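Beta-n-acetylhexosaminidase (Streptococcus pneumoniae, PDB 4AZI) probably removes terminal beta-linked N-acetylhexosamine residues from glycan chains, as an exo-acting family 20 glycoside hydrolase module. Local coordinates at residues L37-V42 with A348-N353; I13-G18 with K28-K33; E99-A104 with I109-A114. The protein carries 2 engineered substitutions. All coordinates share one frame; numbering follows the deposited sequence.

Interaction 1: L37-V42 with A348-N353; sequences LGYSDV and AFADHN
Leu37 and Ala350 bring the two backbones nearest, with their CA atoms 6.2 Å apart, where the end of helix 24-37 meets the last turns of helix 339-352. Gly38 follows Leu37 with positive phi (92°) and leads the chain away from the helix toward strand 41-45. The methyl of Ala350 fills the junction. Its CB lies 3.6 Å from the carbonyl O of Leu37 and 4.1 Å from Leu37 CB.

Tyr39 reaches helix 339-352 with the end of its ring. Its chi1 of -72° sets CG beside the backbone N, and from there the ring carries OH to Phe349. This OH comes within 3.6 Å of Phe349 CB and meets the Phe349 ring at its edge, in the ring plane. The two side chains cross at about a right angle. Asn353 turns its ND2 back to Phe349 O, 3.1 Å away and in the carbonyl plane.

Across the two segments the contact is van der Waals and buried. The Tyr39 hydroxyl is nevertheless satisfied, because it hydrogen-bonds to Met346 O one turn earlier. The end of helix 24-37 and the loop to strand 41-45 are thus held against helix 339-352, by the packing of Leu37 and by this bond.

Interaction 2: I13-G18 with K28-K33; sequences ISIDAG and KRIVDK
Ile15 and Ile30 make the closer of two apolar contacts between strand 10-16 and helix 24-37. They reach toward each other tip to tip. Ile30 CD1 ends 3.8 Å from Ile15 CG1, and Ile15 CD1 lies at a similar distance from it. Both residues hold CG1 anti to the carbonyl carbon. In Ile30 the chain then runs on nearly straight (chi2 163°), which carries CD1 out to the strand. Ile13, two residues earlier, touches the other branch of the same side chain: its CG2 is 4.3 Å from Ile30 CG2. One helix residue therefore meets two strand residues that point to the same side of the sheet.

The helix packs on the outside of a closed, eight-stranded parallel barrel, the TIM-barrel fold of this family. Strand 10-16, helix 24-37 and strand 41-45 form its first beta-alpha-beta unit. Tyr337 adds to the cover of Ile30, and Phe22 and Ile328 touch Ile15.

The polar contacts described here lie at the C-terminal end of the strand. Asp16 is the centre of an inverse gamma turn, with Ala17 N bonded to Ile15 O at 2.9 Å. Its carboxylate bonds to Asn48 through OD1; OD2 takes the backbone N of Ala330 and a salt bridge from Arg19 of the inhibitor pocket, which makes Asp16 a second-shell residue there.

Interaction 3: E99-A104 with I109-A114; sequences ELIEYA and IGLIPA
Leu111 faces helix 94-106 from the start of strand 110-117 and receives two of its side chains. Its CG stands anti to the backbone N (chi1 -175°), and the two methyls then part. CD2 goes to Ile101, lying 3.7 Å from Ile101 CG1. CD1 goes to Leu100, 4.0 Å from Leu100 CD2. Both helix side chains cross Leu111 at about a right angle, so the isobutyl group is met on two of its branches. Leu100 also touches Leu24, Leu27 and Val31 of helix 24-37, and Ile101 touches Phe170 of helix 153-170. Helix 94-106 is thus flanked by helix 24-37 and helix 153-170.

One turn further on, the small side chain of Ala104 lets the backbones come close. Ala104 CA is 4.8 Å from Ile109 CA. Ala104 CB packs 3.9 Å from Ile109 CB and only 3.2 Å from Ile109 O, which shows how tight the turn is.

The direct polar link is a backbone one. Ile109 N donates to Ala104 O at 2.9 Å, with an N-H...O angle of 159°. The donor sits above the carbonyl plane, 43° out of it. Close by, a water molecule donates to Ile101 O at 2.7 Å and to Ile109 O at 3.0 Å. It thus joins the carbonyls of two residues that make no direct bond to each other.

This pairing ties the helix, near its end, to the residue that begins the approach to strand 110-117. The chain passes from helix to strand through a short alpha-beta loop of the TIM barrel. The direct bond and the bridging water give partners to the carbonyls of Ile101, Ala104 and Ile109 where helix and strand come together, while Leu100, Ile101 and Leu111 hold the helix on the strand.

In the fold
From the N terminus, interaction 2 closes first, bringing helix 24-37 back onto strand 10-16. Interaction 1 opens just after it, where that helix ends, and closes only some 300 residues later on helix 339-352. It joins the first and last parts of the barrel. Interaction 3 is nested inside that long loop and closes a short one, from helix 94-106 to strand 110-117. None of them cross. Strands 10-16, 41-45 and 110-117 are consecutive in the sheet: Asp41 O probably bonds to Ile13 N, and Val42 O to Ile112 N. Outside the barrel, interactions 2 and 3 meet through the salt bridge of Lys28 with Glu99.

Interaction 1: L37-V42 with A348-N353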
ATOM      1  N   LEU A  37      -1.795 -11.323 -14.341  1.00 12.85           N
ATOM      2  CA  LEU A  37      -0.389 -11.021 -14.578  1.00 12.48           C
ATOM      3  C   LEU A  37       0.514 -11.707 -13.548  1.00 12.47           C
ATOM      4  O   LEU A  37       1.734 -11.740 -13.713  1.00 12.70           O
ATOM      5  CB  LEU A  37      -0.160  -9.500 -14.600  1.00 12.29           C
ATOM      6  CG  LEU A  37      -0.794  -8.719 -15.767  1.00 12.08           C
ATOM      7  CD1 LEU A  37      -0.705  -7.215 -15.544  1.00 12.27           C
ATOM      8  CD2 LEU A  37      -0.176  -9.101 -17.105  1.00 11.93           C
ATOM      9  N   GLY A  38      -0.093 -12.261 -12.501  1.00 12.25           N
ATOM     10  CA  GLY A  38       0.641 -13.058 -11.512  1.00 12.31           C
ATOM     11  C   GLY A  38       1.171 -12.327 -10.294  1.00 12.25           C
ATOM     12  O   GLY A  38       2.077 -12.828  -9.605  1.00 12.37           O
ATOM     13  N   TYR A  39       0.603 -11.154 -10.019  1.00 12.37           N
ATOM     14  CA  TYR A  39       0.833 -10.431  -8.765  1.00 12.37           C
ATOM     15  C   TYR A  39       0.259 -11.216  -7.591  1.00 12.53           C
ATOM     16  O   TYR A  39      -0.522 -12.144  -7.791  1.00 12.63           O
ATOM     17  CB  TYR A  39       0.176  -9.046  -8.823  1.00 12.34           C
ATOM     18  CG  TYR A  39       0.887  -8.074  -9.725  1.00 12.33           C
ATOM     19  CD1 TYR A  39       0.690  -8.095 -11.115  1.00 12.11           C
ATOM     20  CD2 TYR A  39       1.762  -7.127  -9.193  1.00 12.39           C
ATOM     21  CE1 TYR A  39       1.358  -7.212 -11.949  1.00 12.01           C
ATOM     22  CE2 TYR A  39       2.431  -6.233 -10.016  1.00 12.53           C
ATOM     23  CZ  TYR A  39       2.223  -6.277 -11.394  1.00 12.43           C
ATOM     24  OH  TYR A  39       2.900  -5.390 -12.197  1.00 12.20           O
ATOM     25  N   SER A  40       0.643 -10.845  -6.369  1.00 12.18           N
ATOM     26  CA  SER A  40       0.113 -11.509  -5.188  1.00 12.15           C
ATOM     27  C   SER A  40      -0.779 -10.607  -4.327  1.00 11.82           C
ATOM     28  O   SER A  40      -1.580 -11.107  -3.536  1.00 11.58           O
ATOM     29  CB  SER A  40       1.252 -12.094  -4.334  1.00 12.27           C
ATOM     30  OG  SER A  40       2.137 -11.071  -3.919  1.00 12.01           O
ATOM     31  N   ASP A  41      -0.630  -9.291  -4.471  1.00 11.46           N
ATOM     32  CA  ASP A  41      -1.304  -8.337  -3.581  1.00 11.56           C
ATOM     33  C   ASP A  41      -1.694  -7.036  -4.274  1.00 11.31           C
ATOM     34  O   ASP A  41      -1.019  -6.602  -5.208  1.00 10.97           O
ATOM     35  CB  ASP A  41      -0.389  -7.980  -2.399  1.00 11.49           C
ATOM     36  CG  ASP A  41      -0.014  -9.191  -1.556  1.00 11.88           C
ATOM     37  OD1 ASP A  41      -0.771  -9.540  -0.621  1.00 12.30           O
ATOM     38  OD2 ASP A  41       1.045  -9.792  -1.829  1.00 12.16           O
ATOM     39  N   VAL A  42      -2.763  -6.411  -3.778  1.00 11.25           N
ATOM     40  CA  VAL A  42      -3.089  -5.021  -4.100  1.00 11.16           C
ATOM     41  C   VAL A  42      -2.873  -4.176  -2.843  1.00 11.27           C
ATOM     42  O   VAL A  42      -3.472  -4.440  -1.796  1.00 11.32           O
ATOM     43  CB  VAL A  42      -4.543  -4.866  -4.625  1.00 11.41           C
ATOM     44  CG1 VAL A  42      -4.929  -3.400  -4.746  1.00 11.60           C
ATOM     45  CG2 VAL A  42      -4.708  -5.549  -5.971  1.00 11.21           C
ATOM     46  N   ALA A 348       4.209  -4.690 -18.080  1.00 14.29           N
ATOM     47  CA  ALA A 348       5.650  -4.531 -18.295  1.00 14.72           C
ATOM     48  C   ALA A 348       6.496  -5.076 -17.133  1.00 14.42           C
ATOM     49  O   ALA A 348       7.464  -5.805 -17.356  1.00 14.22           O
ATOM     50  CB  ALA A 348       5.986  -3.072 -18.565  1.00 14.74           C
ATOM     51  N   PHE A 349       6.114  -4.732 -15.904  1.00 14.24           N
ATOM     52  CA  PHE A 349       6.791  -5.230 -14.691  1.00 14.11           C
ATOM     53  C   PHE A 349       6.698  -6.763 -14.589  1.00 14.31           C
ATOM     54  O   PHE A 349       7.681  -7.428 -14.269  1.00 14.17           O
ATOM     55  CB  PHE A 349       6.212  -4.550 -13.440  1.00 13.88           C
ATOM     56  CG  PHE A 349       7.061  -4.696 -12.195  1.00 14.25           C
ATOM     57  CD1 PHE A 349       8.453  -4.575 -12.246  1.00 14.13           C
ATOM     58  CD2 PHE A 349       6.458  -4.915 -10.956  1.00 14.40           C
ATOM     59  CE1 PHE A 349       9.222  -4.700 -11.090  1.00 14.58           C
ATOM     60  CE2 PHE A 349       7.223  -5.039  -9.799  1.00 14.39           C
ATOM     61  CZ  PHE A 349       8.606  -4.927  -9.867  1.00 14.57           C
ATOM     62  N   ALA A 350       5.521  -7.318 -14.882  1.00 14.44           N
ATOM     63  CA  ALA A 350       5.345  -8.771 -14.878  1.00 14.91           C
ATOM     64  C   ALA A 350       6.165  -9.433 -15.989  1.00 15.38           C
ATOM     65  O   ALA A 350       6.833 -10.441 -15.752  1.00 15.34           O
ATOM     66  CB  ALA A 350       3.873  -9.139 -14.998  1.00 14.75           C
ATOM     67  N   ASP A 351       6.125  -8.850 -17.189  1.00 15.62           N
ATOM     68  CA  ASP A 351       6.841  -9.402 -18.349  1.00 16.14           C
ATOM     69  C   ASP A 351       8.359  -9.401 -18.205  1.00 16.10           C
ATOM     70  O   ASP A 351       9.032 -10.314 -18.689  1.00 16.30           O
ATOM     71  CB  ASP A 351       6.428  -8.694 -19.642  1.00 16.01           C
ATOM     72  CG  ASP A 351       5.107  -9.200 -20.183  1.00 16.34           C
ATOM     73  OD1 ASP A 351       4.627 -10.254 -19.710  1.00 16.64           O
ATOM     74  OD2 ASP A 351       4.540  -8.549 -21.080  1.00 16.38           O
ATOM     75  N   HIS A 352       8.894  -8.383 -17.544  1.00 16.35           N
ATOM     76  CA  HIS A 352      10.332  -8.298 -17.301  1.00 16.81           C
ATOM     77  C   HIS A 352      10.795  -9.216 -16.201  1.00 16.71           C
ATOM     78  O   HIS A 352      11.994  -9.439 -16.045  1.00 16.61           O
ATOM     79  CB  HIS A 352      10.743  -6.859 -16.996  1.00 17.23           C
ATOM     80  CG  HIS A 352      10.849  -5.983 -18.220  1.00 17.59           C
ATOM     81  ND1 HIS A 352      11.670  -6.271 -19.253  1.00 18.11           N
ATOM     82  CD2 HIS A 352      10.219  -4.785 -18.543  1.00 17.98           C
ATOM     83  CE1 HIS A 352      11.560  -5.313 -20.191  1.00 17.65           C
ATOM     84  NE2 HIS A 352      10.671  -4.405 -19.756  1.00 18.24           N
ATOM     85  N   ASN A 353       9.854  -9.756 -15.427  1.00 16.82           N
ATOM     86  CA  ASN A 353      10.180 -10.579 -14.256  1.00 16.78           C
ATOM     87  C   ASN A 353       9.363 -11.871 -14.186  1.00 17.04           C
ATOM     88  O   ASN A 353       8.770 -12.183 -13.145  1.00 16.91           O
ATOM     89  CB  ASN A 353       9.963  -9.769 -12.976  1.00 16.66           C
ATOM     90  CG  ASN A 353      10.974  -8.659 -12.811  1.00 16.35           C
ATOM     91  OD1 ASN A 353      12.141  -8.914 -12.533  1.00 16.57           O
ATOM     92  ND2 ASN A 353      10.524  -7.417 -12.951  1.00 15.87           N
TER

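Interaction 2: I13-G18 with K28-K33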
ATOM      1  N   ILE A  13       0.915  -4.323  -6.521  1.00 10.19           N
ATOM      2  CA  ILE A  13       0.513  -3.095  -7.200  1.00  9.96           C
ATOM      3  C   ILE A  13      -0.125  -2.167  -6.160  1.00  9.92           C
ATOM      4  O   ILE A  13      -1.047  -2.561  -5.440  1.00 10.06           O
ATOM      5  CB  ILE A  13      -0.416  -3.371  -8.436  1.00 10.07           C
ATOM      6  CG1 ILE A  13      -0.874  -2.070  -9.111  1.00  9.98           C
ATOM      7  CG2 ILE A  13      -1.599  -4.266  -8.076  1.00 10.03           C
ATOM      8  CD1 ILE A  13       0.260  -1.229  -9.674  1.00 10.01           C
ATOM      9  N   SER A  14       0.402  -0.951  -6.050  1.00  9.76           N
ATOM     10  CA  SER A  14      -0.135   0.042  -5.111  1.00  9.71           C
ATOM     11  C   SER A  14      -1.000   1.054  -5.855  1.00  9.78           C
ATOM     12  O   SER A  14      -0.621   1.512  -6.930  1.00  9.44           O
ATOM     13  CB  SER A  14       0.990   0.752  -4.346  1.00  9.57           C
ATOM     14  OG  SER A  14       0.477   1.746  -3.468  1.00  9.70           O
ATOM     15  N   ILE A  15      -2.154   1.383  -5.268  1.00 10.09           N
ATOM     16  CA  ILE A  15      -3.108   2.341  -5.837  1.00 10.52           C
ATOM     17  C   ILE A  15      -3.462   3.416  -4.794  1.00 10.72           C
ATOM     18  O   ILE A  15      -4.001   3.110  -3.721  1.00 10.59           O
ATOM     19  CB  ILE A  15      -4.409   1.636  -6.328  1.00 10.61           C
ATOM     20  CG1 ILE A  15      -4.141   0.621  -7.465  1.00 10.64           C
ATOM     21  CG2 ILE A  15      -5.486   2.644  -6.697  1.00 10.71           C
ATOM     22  CD1 ILE A  15      -3.638   1.191  -8.787  1.00 10.93           C
ATOM     23  N   ASP A  16      -3.156   4.668  -5.126  1.00 10.76           N
ATOM     24  CA  ASP A  16      -3.444   5.827  -4.277  1.00 11.12           C
ATOM     25  C   ASP A  16      -4.936   6.177  -4.352  1.00 11.32           C
ATOM     26  O   ASP A  16      -5.343   7.096  -5.069  1.00 11.26           O
ATOM     27  CB  ASP A  16      -2.544   7.009  -4.714  1.00 11.26           C
ATOM     28  CG  ASP A  16      -2.651   8.245  -3.809  1.00 11.19           C
ATOM     29  OD1 ASP A  16      -3.340   8.224  -2.764  1.00 11.38           O
ATOM     30  OD2 ASP A  16      -2.028   9.270  -4.168  1.00 11.29           O
ATOM     31  N   ALA A  17      -5.752   5.426  -3.614  1.00 11.37           N
ATOM     32  CA  ALA A  17      -7.185   5.716  -3.509  1.00 11.83           C
ATOM     33  C   ALA A  17      -7.459   6.604  -2.299  1.00 12.18           C
ATOM     34  O   ALA A  17      -8.580   6.663  -1.791  1.00 12.60           O
ATOM     35  CB  ALA A  17      -7.994   4.429  -3.435  1.00 11.72           C
ATOM     36  N   GLY A  18      -6.409   7.265  -1.822  1.00 12.34           N
ATOM     37  CA  GLY A  18      -6.520   8.227  -0.741  1.00 12.24           C
ATOM     38  C   GLY A  18      -6.766   9.616  -1.286  1.00 12.46           C
ATOM     39  O   GLY A  18      -7.718  10.287  -0.887  1.00 12.63           O
ATOM     40  N   LYS A  28     -11.841  -3.782  -8.450  1.00 15.02           N
ATOM     41  CA  LYS A  28     -12.029  -5.179  -8.852  1.00 15.49           C
ATOM     42  C   LYS A  28     -11.291  -5.472 -10.159  1.00 16.06           C
ATOM     43  O   LYS A  28     -10.639  -6.505 -10.276  1.00 16.73           O
ATOM     44  CB  LYS A  28     -13.518  -5.524  -8.995  1.00 15.57           C
ATOM     45  CG  LYS A  28     -14.258  -5.782  -7.686  1.00 15.50           C
ATOM     46  CD  LYS A  28     -15.749  -6.006  -7.938  1.00 15.61           C
ATOM     47  CE  LYS A  28     -16.310  -7.137  -7.092  1.00 15.80           C
ATOM     48  NZ  LYS A  28     -17.747  -7.460  -7.383  1.00 16.06           N
ATOM     49  N   ARG A  29     -11.391  -4.567 -11.134  1.00 16.62           N
ATOM     50  CA  ARG A  29     -10.656  -4.693 -12.400  1.00 16.85           C
ATOM     51  C   ARG A  29      -9.133  -4.721 -12.231  1.00 16.14           C
ATOM     52  O   ARG A  29      -8.434  -5.465 -12.928  1.00 16.07           O
ATOM     53  CB  ARG A  29     -11.035  -3.568 -13.358  1.00 18.40           C
ATOM     54  CG  ARG A  29     -12.405  -3.725 -13.986  1.00 20.32           C
ATOM     55  CD  ARG A  29     -12.347  -3.312 -15.440  1.00 23.34           C
ATOM     56  NE  ARG A  29     -11.720  -4.358 -16.258  1.00 25.91           N
ATOM     57  CZ  ARG A  29     -11.336  -4.213 -17.525  1.00 26.76           C
ATOM     58  NH1 ARG A  29     -11.502  -3.057 -18.155  1.00 27.75           N
ATOM     59  NH2 ARG A  29     -10.783  -5.234 -18.169  1.00 27.28           N
ATOM     60  N   ILE A  30      -8.627  -3.887 -11.324  1.00 15.47           N
ATOM     61  CA  ILE A  30      -7.213  -3.920 -10.930  1.00 14.78           C
ATOM     62  C   ILE A  30      -6.832  -5.288 -10.339  1.00 14.55           C
ATOM     63  O   ILE A  30      -5.806  -5.861 -10.712  1.00 14.55           O
ATOM     64  CB  ILE A  30      -6.877  -2.768  -9.945  1.00 14.45           C
ATOM     65  CG1 ILE A  30      -6.904  -1.420 -10.681  1.00 14.40           C
ATOM     66  CG2 ILE A  30      -5.535  -3.006  -9.243  1.00 14.20           C
ATOM     67  CD1 ILE A  30      -6.986  -0.206  -9.776  1.00 14.35           C
ATOM     68  N   VAL A  31      -7.666  -5.799  -9.428  1.00 14.47           N
ATOM     69  CA  VAL A  31      -7.516  -7.147  -8.849  1.00 14.32           C
ATOM     70  C   VAL A  31      -7.435  -8.216  -9.952  1.00 14.54           C
ATOM     71  O   VAL A  31      -6.536  -9.064  -9.938  1.00 14.39           O
ATOM     72  CB  VAL A  31      -8.685  -7.475  -7.876  1.00 14.33           C
ATOM     73  CG1 VAL A  31      -8.789  -8.972  -7.611  1.00 14.05           C
ATOM     74  CG2 VAL A  31      -8.527  -6.715  -6.567  1.00 13.84           C
ATOM     75  N   ASP A  32      -8.376  -8.141 -10.897  1.00 14.67           N
ATOM     76  CA  ASP A  32      -8.430  -9.003 -12.087  1.00 14.95           C
ATOM     77  C   ASP A  32      -7.140  -8.979 -12.888  1.00 14.71           C
ATOM     78  O   ASP A  32      -6.595 -10.029 -13.234  1.00 14.69           O
ATOM     79  CB  ASP A  32      -9.561  -8.550 -13.025  1.00 14.87           C
ATOM     80  CG  ASP A  32     -10.936  -8.879 -12.495  1.00 15.31           C
ATOM     81  OD1 ASP A  32     -11.037  -9.630 -11.505  0.50 15.08           O
ATOM     82  OD2 ASP A  32     -11.918  -8.389 -13.093  0.50 14.84           O
ATOM     83  N   LYS A  33      -6.678  -7.770 -13.204  1.00 14.82           N
ATOM     84  CA  LYS A  33      -5.450  -7.585 -13.959  1.00 14.84           C
ATOM     85  C   LYS A  33      -4.240  -8.075 -13.185  1.00 14.47           C
ATOM     86  O   LYS A  33      -3.332  -8.645 -13.775  1.00 14.43           O
ATOM     87  CB  LYS A  33      -5.259  -6.119 -14.360  1.00 15.26           C
ATOM     88  CG  LYS A  33      -4.242  -5.913 -15.470  1.00 15.79           C
ATOM     89  CD  LYS A  33      -4.702  -6.568 -16.765  1.00 16.59           C
ATOM     90  CE  LYS A  33      -3.662  -6.440 -17.861  1.00 17.09           C
ATOM     91  NZ  LYS A  33      -4.096  -7.145 -19.108  1.00 17.48           N
TER

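Interaction 3: E99-A104 with I109-A114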
ATOM      1  N   GLU A  99     -16.283  -6.633   0.283  1.00 14.26           N
ATOM      2  CA  GLU A  99     -16.449  -7.316  -1.004  1.00 14.56           C
ATOM      3  C   GLU A  99     -15.158  -7.369  -1.829  1.00 14.48           C
ATOM      4  O   GLU A  99     -14.885  -8.379  -2.475  1.00 14.32           O
ATOM      5  CB  GLU A  99     -17.576  -6.674  -1.827  1.00 15.45           C
ATOM      6  CG  GLU A  99     -17.697  -7.220  -3.249  1.00 16.71           C
ATOM      7  CD  GLU A  99     -19.000  -6.849  -3.950  1.00 17.39           C
ATOM      8  OE1 GLU A  99     -19.760  -6.010  -3.418  1.00 18.79           O
ATOM      9  OE2 GLU A  99     -19.267  -7.403  -5.034  0.50 17.16           O
ATOM     10  N   LEU A 100     -14.378  -6.287  -1.819  1.00 14.24           N
ATOM     11  CA  LEU A 100     -13.104  -6.260  -2.554  1.00 14.13           C
ATOM     12  C   LEU A 100     -12.129  -7.297  -1.991  1.00 14.49           C
ATOM     13  O   LEU A 100     -11.486  -8.034  -2.741  1.00 14.57           O
ATOM     14  CB  LEU A 100     -12.481  -4.854  -2.542  1.00 13.40           C
ATOM     15  CG  LEU A 100     -11.153  -4.633  -3.278  1.00 13.21           C
ATOM     16  CD1 LEU A 100     -11.307  -4.766  -4.795  1.00 12.88           C
ATOM     17  CD2 LEU A 100     -10.596  -3.263  -2.921  1.00 12.84           C
ATOM     18  N   ILE A 101     -12.037  -7.348  -0.666  1.00 14.77           N
ATOM     19  CA  ILE A 101     -11.195  -8.318   0.026  1.00 14.95           C
ATOM     20  C   ILE A 101     -11.607  -9.774  -0.254  1.00 15.46           C
ATOM     21  O   ILE A 101     -10.764 -10.598  -0.595  1.00 14.77           O
ATOM     22  CB  ILE A 101     -11.144  -8.020   1.538  1.00 14.84           C
ATOM     23  CG1 ILE A 101     -10.522  -6.630   1.771  1.00 14.64           C
ATOM     24  CG2 ILE A 101     -10.366  -9.110   2.277  1.00 14.64           C
ATOM     25  CD1 ILE A 101     -10.479  -6.186   3.221  1.00 14.92           C
ATOM     26  N   GLU A 102     -12.896 -10.086  -0.125  1.00 16.73           N
ATOM     27  CA  GLU A 102     -13.404 -11.415  -0.480  1.00 17.58           C
ATOM     28  C   GLU A 102     -13.095 -11.745  -1.937  1.00 17.03           C
ATOM     29  O   GLU A 102     -12.618 -12.844  -2.241  1.00 16.35           O
ATOM     30  CB  GLU A 102     -14.922 -11.513  -0.286  1.00 19.71           C
ATOM     31  CG  GLU A 102     -15.466 -10.912   0.994  1.00 22.42           C
ATOM     32  CD  GLU A 102     -16.155 -11.917   1.894  1.00 24.38           C
ATOM     33  OE1 GLU A 102     -15.597 -13.015   2.110  1.00 26.33           O
ATOM     34  OE2 GLU A 102     -17.257 -11.593   2.398  1.00 25.33           O
ATOM     35  N   TYR A 103     -13.391 -10.795  -2.830  1.00 16.67           N
ATOM     36  CA  TYR A 103     -13.208 -10.971  -4.282  1.00 16.43           C
ATOM     37  C   TYR A 103     -11.751 -11.239  -4.631  1.00 16.29           C
ATOM     38  O   TYR A 103     -11.444 -12.158  -5.403  1.00 15.65           O
ATOM     39  CB  TYR A 103     -13.704  -9.732  -5.037  1.00 16.57           C
ATOM     40  CG  TYR A 103     -13.608  -9.818  -6.546  1.00 16.49           C
ATOM     41  CD1 TYR A 103     -14.593 -10.466  -7.289  1.00 16.70           C
ATOM     42  CD2 TYR A 103     -12.540  -9.230  -7.236  1.00 16.40           C
ATOM     43  CE1 TYR A 103     -14.515 -10.540  -8.674  1.00 16.80           C
ATOM     44  CE2 TYR A 103     -12.451  -9.302  -8.621  1.00 16.29           C
ATOM     45  CZ  TYR A 103     -13.445  -9.957  -9.337  1.00 16.78           C
ATOM     46  OH  TYR A 103     -13.378 -10.038 -10.711  1.00 16.98           O
ATOM     47  N   ALA A 104     -10.862 -10.428  -4.056  1.00 16.33           N
ATOM     48  CA  ALA A 104      -9.426 -10.614  -4.213  1.00 16.32           C
ATOM     49  C   ALA A 104      -8.999 -11.984  -3.678  1.00 16.30           C
ATOM     50  O   ALA A 104      -8.199 -12.679  -4.317  1.00 15.86           O
ATOM     51  CB  ALA A 104      -8.659  -9.494  -3.527  1.00 16.36           C
ATOM     52  N   ILE A 109      -5.374 -13.150  -4.285  1.00 17.10           N
ATOM     53  CA  ILE A 109      -4.781 -11.818  -4.208  1.00 15.63           C
ATOM     54  C   ILE A 109      -5.055 -11.292  -2.798  1.00 15.07           C
ATOM     55  O   ILE A 109      -6.200 -11.260  -2.355  1.00 15.04           O
ATOM     56  CB  ILE A 109      -5.394 -10.856  -5.267  1.00 15.38           C
ATOM     57  CG1 ILE A 109      -5.082 -11.306  -6.708  1.00 15.36           C
ATOM     58  CG2 ILE A 109      -4.944  -9.416  -5.049  1.00 15.19           C
ATOM     59  CD1 ILE A 109      -3.609 -11.433  -7.062  1.00 15.14           C
ATOM     60  N   GLY A 110      -4.006 -10.904  -2.083  1.00 14.08           N
ATOM     61  CA  GLY A 110      -4.189 -10.236  -0.808  1.00 13.39           C
ATOM     62  C   GLY A 110      -4.493  -8.758  -0.986  1.00 12.95           C
ATOM     63  O   GLY A 110      -4.175  -8.168  -2.017  1.00 13.53           O
ATOM     64  N   LEU A 111      -5.136  -8.160   0.007  1.00 12.53           N
ATOM     65  CA  LEU A 111      -5.225  -6.707   0.072  1.00 12.04           C
ATOM     66  C   LEU A 111      -4.328  -6.179   1.197  1.00 11.48           C
ATOM     67  O   LEU A 111      -4.309  -6.722   2.302  1.00 11.71           O
ATOM     68  CB  LEU A 111      -6.669  -6.230   0.277  1.00 12.22           C
ATOM     69  CG  LEU A 111      -6.809  -4.702   0.218  1.00 12.48           C
ATOM     70  CD1 LEU A 111      -7.158  -4.230  -1.188  1.00 12.45           C
ATOM     71  CD2 LEU A 111      -7.830  -4.200   1.223  1.00 12.88           C
ATOM     72  N   ILE A 112      -3.574  -5.126   0.899  1.00 10.75           N
ATOM     73  CA  ILE A 112      -2.832  -4.415   1.921  1.00 10.04           C
ATOM     74  C   ILE A 112      -3.332  -2.977   2.035  1.00  9.57           C
ATOM     75  O   ILE A 112      -3.004  -2.137   1.194  1.00  9.70           O
ATOM     76  CB  ILE A 112      -1.307  -4.405   1.664  1.00 10.16           C
ATOM     77  CG1 ILE A 112      -0.770  -5.803   1.336  1.00 10.23           C
ATOM     78  CG2 ILE A 112      -0.578  -3.805   2.862  1.00 10.07           C
ATOM     79  CD1 ILE A 112       0.669  -5.807   0.836  1.00 10.37           C
ATOM     80  N   PRO A 113      -4.114  -2.676   3.085  1.00  9.27           N
ATOM     81  CA  PRO A 113      -4.546  -1.292   3.299  1.00  9.13           C
ATOM     82  C   PRO A 113      -3.457  -0.380   3.866  1.00  9.08           C
ATOM     83  O   PRO A 113      -2.620  -0.824   4.676  1.00  9.23           O
ATOM     84  CB  PRO A 113      -5.654  -1.445   4.338  1.00  9.19           C
ATOM     85  CG  PRO A 113      -5.228  -2.633   5.148  1.00  9.04           C
ATOM     86  CD  PRO A 113      -4.609  -3.578   4.148  1.00  9.27           C
ATOM     87  N   ALA A 114      -3.499   0.890   3.466  1.00  9.06           N
ATOM     88  CA  ALA A 114      -2.718   1.954   4.095  1.00  8.94           C
ATOM     89  C   ALA A 114      -3.633   3.079   4.589  1.00  9.06           C
ATOM     90  O   ALA A 114      -4.550   3.511   3.863  1.00  9.07           O
ATOM     91  CB  ALA A 114      -1.669   2.503   3.132  1.00  8.87           C
TER
HETATM   92  O   HOH W   1      -8.063 -10.515  -0.154  1.00 11.37           O